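Local coordinates for protein Cj0977 (Campylobacter jejuni, PDB 3BNV) that is of unknown biochemical function but serves as a sigma28-regulated, nonflagellar virulence factor built on a hot-dog fold, at residues A[116-128]-A[135-147]. Sequence-based numbering, arbitrary orientation.
Sequences ETSKKRDVKVVGH and FEGTIQVVSTDEH
The Phe135 ring presents its edge to strand 120-128: Val125 CG1 lies near the ring plane, 4.3 Å from CE2, and Gly127 N also sits at the rim. Off one face, past CZ, lies Gly137, whose lack of a side chain suits a place where a CB would crowd CZ; CG anti to the backbone N (chi1 168°) turns the ring there. Phe96 of strand 87-96 and Ala74 of helix 67-82 meet the ring. The other flat pair lies on the opposite face of the sheet, where the Asp122 carboxylate and Gln140 amide run side by side, planes 27° apart, joined by a weak NE2 to OD1 hydrogen bond of 3.5 Å. Lys120 CE reaches the same amide, 3.4 Å from NE2, its CB and CG resting against Val142 CG2. Val123, Val125, Ile139 and Val141, beta-branched and apolar, share Phe135's face; Val123 CG2 meets Val141 CG2 at 3.9 Å, and helix 67-82 covers both Val123 and Val125. Paired backbone bonds hold this register, among them a nearly straight one from Val125 N to Gly137 O, 2.7 Å. Beyond the strands, Lys119 NZ crosses to Asp145 OD1 at 2.6 Å, arriving above the carboxylate plane in an exposed salt bridge. The whole is an antiparallel beta hairpin, largely polar on one face and mostly apolar on the other, as expected of a hot-dog fold, whose sheet wraps around a central helix.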
loop_
_atom_site.group_PDB
_atom_site.type_symbol
_atom_site.label_atom_id
_atom_site.label_comp_id
_atom_site.label_asym_id
_atom_site.label_seq_id
_atom_site.Cartn_x
_atom_site.Cartn_y
_atom_site.Cartn_z
ATOM N N GLU A 116 -16.395 20.062 7.911
ATOM C CA GLU A 116 -17.354 20.237 6.834
ATOM C C GLU A 116 -17.007 21.398 5.894
ATOM O O GLU A 116 -17.820 21.794 5.071
ATOM C CB GLU A 116 -18.799 20.336 7.373
ATOM C CG GLU A 116 -19.471 18.952 7.541
ATOM C CD GLU A 116 -21.005 18.995 7.635
ATOM O OE1 GLU A 116 -21.617 20.068 7.368
ATOM O OE2 GLU A 116 -21.604 17.942 7.980
ATOM N N THR A 117 -15.793 21.927 5.984
ATOM C CA THR A 117 -15.414 23.004 5.057
ATOM C C THR A 117 -14.422 22.519 4.004
ATOM O O THR A 117 -14.737 22.471 2.816
ATOM C CB THR A 117 -14.826 24.276 5.768
ATOM O OG1 THR A 117 -13.438 24.066 6.086
ATOM C CG2 THR A 117 -15.634 24.640 7.040
ATOM N N SER A 118 -13.236 22.144 4.460
ATOM C CA SER A 118 -12.134 21.828 3.578
ATOM C C SER A 118 -12.330 20.519 2.785
ATOM O O SER A 118 -12.940 19.575 3.268
ATOM C CB SER A 118 -10.820 21.824 4.384
ATOM O OG SER A 118 -9.740 21.290 3.618
ATOM N N LYS A 119 -11.817 20.485 1.560
ATOM C CA LYS A 119 -11.744 19.249 0.756
ATOM C C LYS A 119 -10.585 18.323 1.166
ATOM O O LYS A 119 -10.527 17.170 0.736
ATOM C CB LYS A 119 -11.636 19.584 -0.738
ATOM C CG LYS A 119 -12.853 20.272 -1.314
ATOM C CD LYS A 119 -12.557 20.742 -2.716
ATOM C CE LYS A 119 -13.763 21.473 -3.312
ATOM N NZ LYS A 119 -14.916 20.546 -3.455
ATOM N N LYS A 120 -9.673 18.845 1.989
ATOM C CA LYS A 120 -8.567 18.067 2.540
ATOM C C LYS A 120 -8.929 17.586 3.956
ATOM O O LYS A 120 -9.222 18.397 4.850
ATOM C CB LYS A 120 -7.284 18.907 2.514
ATOM C CG LYS A 120 -6.081 18.300 3.246
ATOM C CD LYS A 120 -4.930 19.315 3.368
ATOM C CE LYS A 120 -3.793 18.732 4.216
ATOM N NZ LYS A 120 -2.396 19.216 3.850
ATOM N N ARG A 121 -8.920 16.268 4.136
ATOM C CA ARG A 121 -9.350 15.614 5.368
ATOM C C ARG A 121 -8.276 14.690 5.925
ATOM O O ARG A 121 -7.595 13.974 5.158
ATOM C CB ARG A 121 -10.566 14.743 5.078
ATOM C CG ARG A 121 -11.594 15.347 4.182
ATOM C CD ARG A 121 -12.410 16.402 4.921
ATOM N NE ARG A 121 -12.782 15.947 6.250
ATOM C CZ ARG A 121 -13.952 15.396 6.555
ATOM N NH1 ARG A 121 -14.883 15.231 5.634
ATOM N NH2 ARG A 121 -14.199 15.021 7.797
ATOM N N ASP A 122 -8.150 14.678 7.256
ATOM C CA ASP A 122 -7.240 13.744 7.955
ATOM C C ASP A 122 -8.051 12.569 8.497
ATOM O O ASP A 122 -9.064 12.757 9.147
ATOM C CB ASP A 122 -6.502 14.464 9.107
ATOM C CG ASP A 122 -5.721 15.694 8.630
ATOM O OD1 ASP A 122 -5.287 15.709 7.456
ATOM O OD2 ASP A 122 -5.537 16.657 9.420
ATOM N N VAL A 123 -7.599 11.360 8.235
ATOM C CA VAL A 123 -8.328 10.173 8.654
ATOM C C VAL A 123 -7.457 9.273 9.519
ATOM O O VAL A 123 -6.334 8.933 9.153
ATOM C CB VAL A 123 -8.807 9.392 7.426
ATOM C CG1 VAL A 123 -9.536 8.097 7.851
ATOM C CG2 VAL A 123 -9.695 10.275 6.558
ATOM N N LYS A 124 -7.979 8.898 10.677
ATOM C CA LYS A 124 -7.244 8.055 11.610
ATOM C C LYS A 124 -7.681 6.607 11.338
ATOM O O LYS A 124 -8.878 6.297 11.359
ATOM C CB LYS A 124 -7.563 8.517 13.038
ATOM C CG LYS A 124 -6.381 8.621 13.957
ATOM C CD LYS A 124 -5.627 7.259 14.015
ATOM C CE LYS A 124 -4.430 7.263 15.009
ATOM N NZ LYS A 124 -3.132 7.677 14.365
ATOM N N VAL A 125 -6.731 5.742 11.006
ATOM C CA VAL A 125 -7.035 4.339 10.739
ATOM C C VAL A 125 -6.317 3.432 11.746
ATOM O O VAL A 125 -5.166 3.686 12.116
ATOM C CB VAL A 125 -6.581 3.912 9.338
ATOM C CG1 VAL A 125 -7.170 2.555 8.977
ATOM C CG2 VAL A 125 -6.962 4.965 8.289
ATOM N N VAL A 126 -6.991 2.372 12.167
ATOM C CA VAL A 126 -6.450 1.476 13.166
ATOM C C VAL A 126 -6.765 0.065 12.687
ATOM O O VAL A 126 -7.848 -0.165 12.162
ATOM C CB VAL A 126 -7.123 1.724 14.523
ATOM C CG1 VAL A 126 -8.240 0.762 14.725
ATOM C CG2 VAL A 126 -6.162 1.559 15.620
ATOM N N GLY A 127 -5.820 -0.871 12.823
ATOM C CA GLY A 127 -6.052 -2.257 12.385
ATOM C C GLY A 127 -5.820 -3.286 13.495
ATOM O O GLY A 127 -4.858 -3.188 14.262
ATOM N N HIS A 128 -6.692 -4.281 13.582
ATOM C CA HIS A 128 -6.577 -5.311 14.587
ATOM C C HIS A 128 -6.562 -6.695 13.952
ATOM O O HIS A 128 -7.239 -6.924 12.952
ATOM C CB HIS A 128 -7.782 -5.273 15.528
ATOM C CG HIS A 128 -7.686 -4.227 16.585
ATOM N ND1 HIS A 128 -8.213 -2.963 16.430
ATOM C CD2 HIS A 128 -7.123 -4.252 17.815
ATOM C CE1 HIS A 128 -7.988 -2.258 17.526
ATOM N NE2 HIS A 128 -7.327 -3.015 18.378
ATOM N N PHE A 135 -1.745 -2.176 13.473
ATOM C CA PHE A 135 -1.469 -1.087 12.587
ATOM C C PHE A 135 -2.208 0.172 13.031
ATOM O O PHE A 135 -3.357 0.121 13.506
ATOM C CB PHE A 135 -1.841 -1.482 11.139
ATOM C CG PHE A 135 -1.863 -0.339 10.178
ATOM C CD1 PHE A 135 -0.719 0.023 9.481
ATOM C CD2 PHE A 135 -3.019 0.372 9.956
ATOM C CE1 PHE A 135 -0.714 1.103 8.553
ATOM C CE2 PHE A 135 -3.033 1.457 9.030
ATOM C CZ PHE A 135 -1.867 1.821 8.332
ATOM N N GLU A 136 -1.540 1.300 12.860
ATOM C CA GLU A 136 -2.106 2.591 13.242
ATOM C C GLU A 136 -1.584 3.632 12.235
ATOM O O GLU A 136 -0.398 3.637 11.895
ATOM C CB GLU A 136 -1.693 2.908 14.684
ATOM C CG GLU A 136 -2.428 4.047 15.347
ATOM C CD GLU A 136 -2.598 3.869 16.866
ATOM O OE1 GLU A 136 -1.918 3.017 17.498
ATOM O OE2 GLU A 136 -3.435 4.599 17.432
ATOM N N GLY A 137 -2.465 4.481 11.731
ATOM C CA GLY A 137 -2.028 5.458 10.757
ATOM C C GLY A 137 -2.943 6.641 10.510
ATOM O O GLY A 137 -4.146 6.592 10.768
ATOM N N THR A 138 -2.353 7.715 10.006
ATOM C CA THR A 138 -3.123 8.863 9.572
ATOM C C THR A 138 -2.990 9.010 8.074
ATOM O O THR A 138 -1.875 9.040 7.538
ATOM C CB THR A 138 -2.605 10.161 10.168
ATOM O OG1 THR A 138 -2.657 10.107 11.599
ATOM C CG2 THR A 138 -3.485 11.277 9.704
ATOM N N ILE A 139 -4.119 9.161 7.398
ATOM C CA ILE A 139 -4.105 9.293 5.950
ATOM C C ILE A 139 -4.815 10.560 5.504
ATOM O O ILE A 139 -5.914 10.854 5.950
ATOM C CB ILE A 139 -4.746 8.062 5.321
ATOM C CG1 ILE A 139 -3.854 6.848 5.589
ATOM C CG2 ILE A 139 -4.926 8.251 3.860
ATOM C CD1 ILE A 139 -4.329 5.622 4.900
ATOM N N GLN A 140 -4.186 11.318 4.626
ATOM C CA GLN A 140 -4.763 12.570 4.182
ATOM C C GLN A 140 -5.478 12.372 2.851
ATOM O O GLN A 140 -4.861 12.042 1.865
ATOM C CB GLN A 140 -3.668 13.629 4.072
ATOM C CG GLN A 140 -3.066 14.088 5.399
ATOM C CD GLN A 140 -2.052 15.224 5.198
ATOM O OE1 GLN A 140 -1.139 15.117 4.360
ATOM N NE2 GLN A 140 -2.216 16.329 5.955
ATOM N N VAL A 141 -6.797 12.563 2.856
ATOM C CA VAL A 141 -7.636 12.403 1.674
ATOM C C VAL A 141 -8.044 13.772 1.144
ATOM O O VAL A 141 -8.424 14.623 1.899
ATOM C CB VAL A 141 -8.947 11.655 1.994
ATOM C CG1 VAL A 141 -9.718 11.386 0.711
ATOM C CG2 VAL A 141 -8.699 10.346 2.767
ATOM N N VAL A 142 -7.956 13.984 -0.162
ATOM C CA VAL A 142 -8.454 15.211 -0.767
ATOM C C VAL A 142 -9.474 14.856 -1.837
ATOM O O VAL A 142 -9.312 13.850 -2.553
ATOM C CB VAL A 142 -7.339 16.043 -1.439
ATOM C CG1 VAL A 142 -7.949 17.146 -2.219
ATOM C CG2 VAL A 142 -6.374 16.618 -0.405
ATOM N N SER A 143 -10.519 15.675 -1.960
ATOM C CA SER A 143 -11.534 15.410 -2.977
ATOM C C SER A 143 -11.721 16.564 -3.943
ATOM O O SER A 143 -11.324 17.707 -3.687
ATOM C CB SER A 143 -12.867 14.979 -2.357
ATOM O OG SER A 143 -13.353 15.934 -1.439
ATOM N N THR A 144 -12.284 16.262 -5.095
ATOM C CA THR A 144 -12.557 17.322 -6.026
ATOM C C THR A 144 -13.993 17.186 -6.508
ATOM O O THR A 144 -14.635 16.142 -6.291
ATOM C CB THR A 144 -11.523 17.334 -7.167
ATOM O OG1 THR A 144 -11.394 16.014 -7.714
ATOM C CG2 THR A 144 -10.160 17.760 -6.630
ATOM N N ASP A 145 -14.518 18.246 -7.116
ATOM C CA ASP A 145 -15.899 18.218 -7.600
ATOM C C ASP A 145 -15.933 17.473 -8.923
ATOM O O ASP A 145 -16.961 16.913 -9.293
ATOM C CB ASP A 145 -16.507 19.628 -7.728
ATOM C CG ASP A 145 -16.309 20.479 -6.468
ATOM O OD1 ASP A 145 -15.136 20.689 -6.081
ATOM O OD2 ASP A 145 -17.305 20.952 -5.870
ATOM N N GLU A 146 -14.790 17.432 -9.611
ATOM C CA GLU A 146 -14.648 16.628 -10.834
ATOM C C GLU A 146 -13.471 15.655 -10.781
ATOM O O GLU A 146 -12.594 15.781 -9.935
ATOM C CB GLU A 146 -14.572 17.528 -12.069
ATOM C CG GLU A 146 -15.929 18.134 -12.409
ATOM C CD GLU A 146 -15.846 19.422 -13.230
ATOM O OE1 GLU A 146 -14.939 19.559 -14.097
ATOM O OE2 GLU A 146 -16.719 20.297 -13.014
ATOM N N HIS A 147 -13.459 14.671 -11.676
ATOM C CA HIS A 147 -12.394 13.687 -11.659
ATOM C C HIS A 147 -11.061 14.346 -11.889
ATOM O O HIS A 147 -10.938 15.195 -12.770
ATOM C CB HIS A 147 -12.598 12.610 -12.710
ATOM C CG HIS A 147 -11.647 11.472 -12.557
ATOM N ND1 HIS A 147 -10.363 11.512 -13.048
ATOM C CD2 HIS A 147 -11.762 10.302 -11.891
ATOM C CE1 HIS A 147 -9.733 10.401 -12.715
ATOM N NE2 HIS A 147 -10.559 9.647 -12.013
#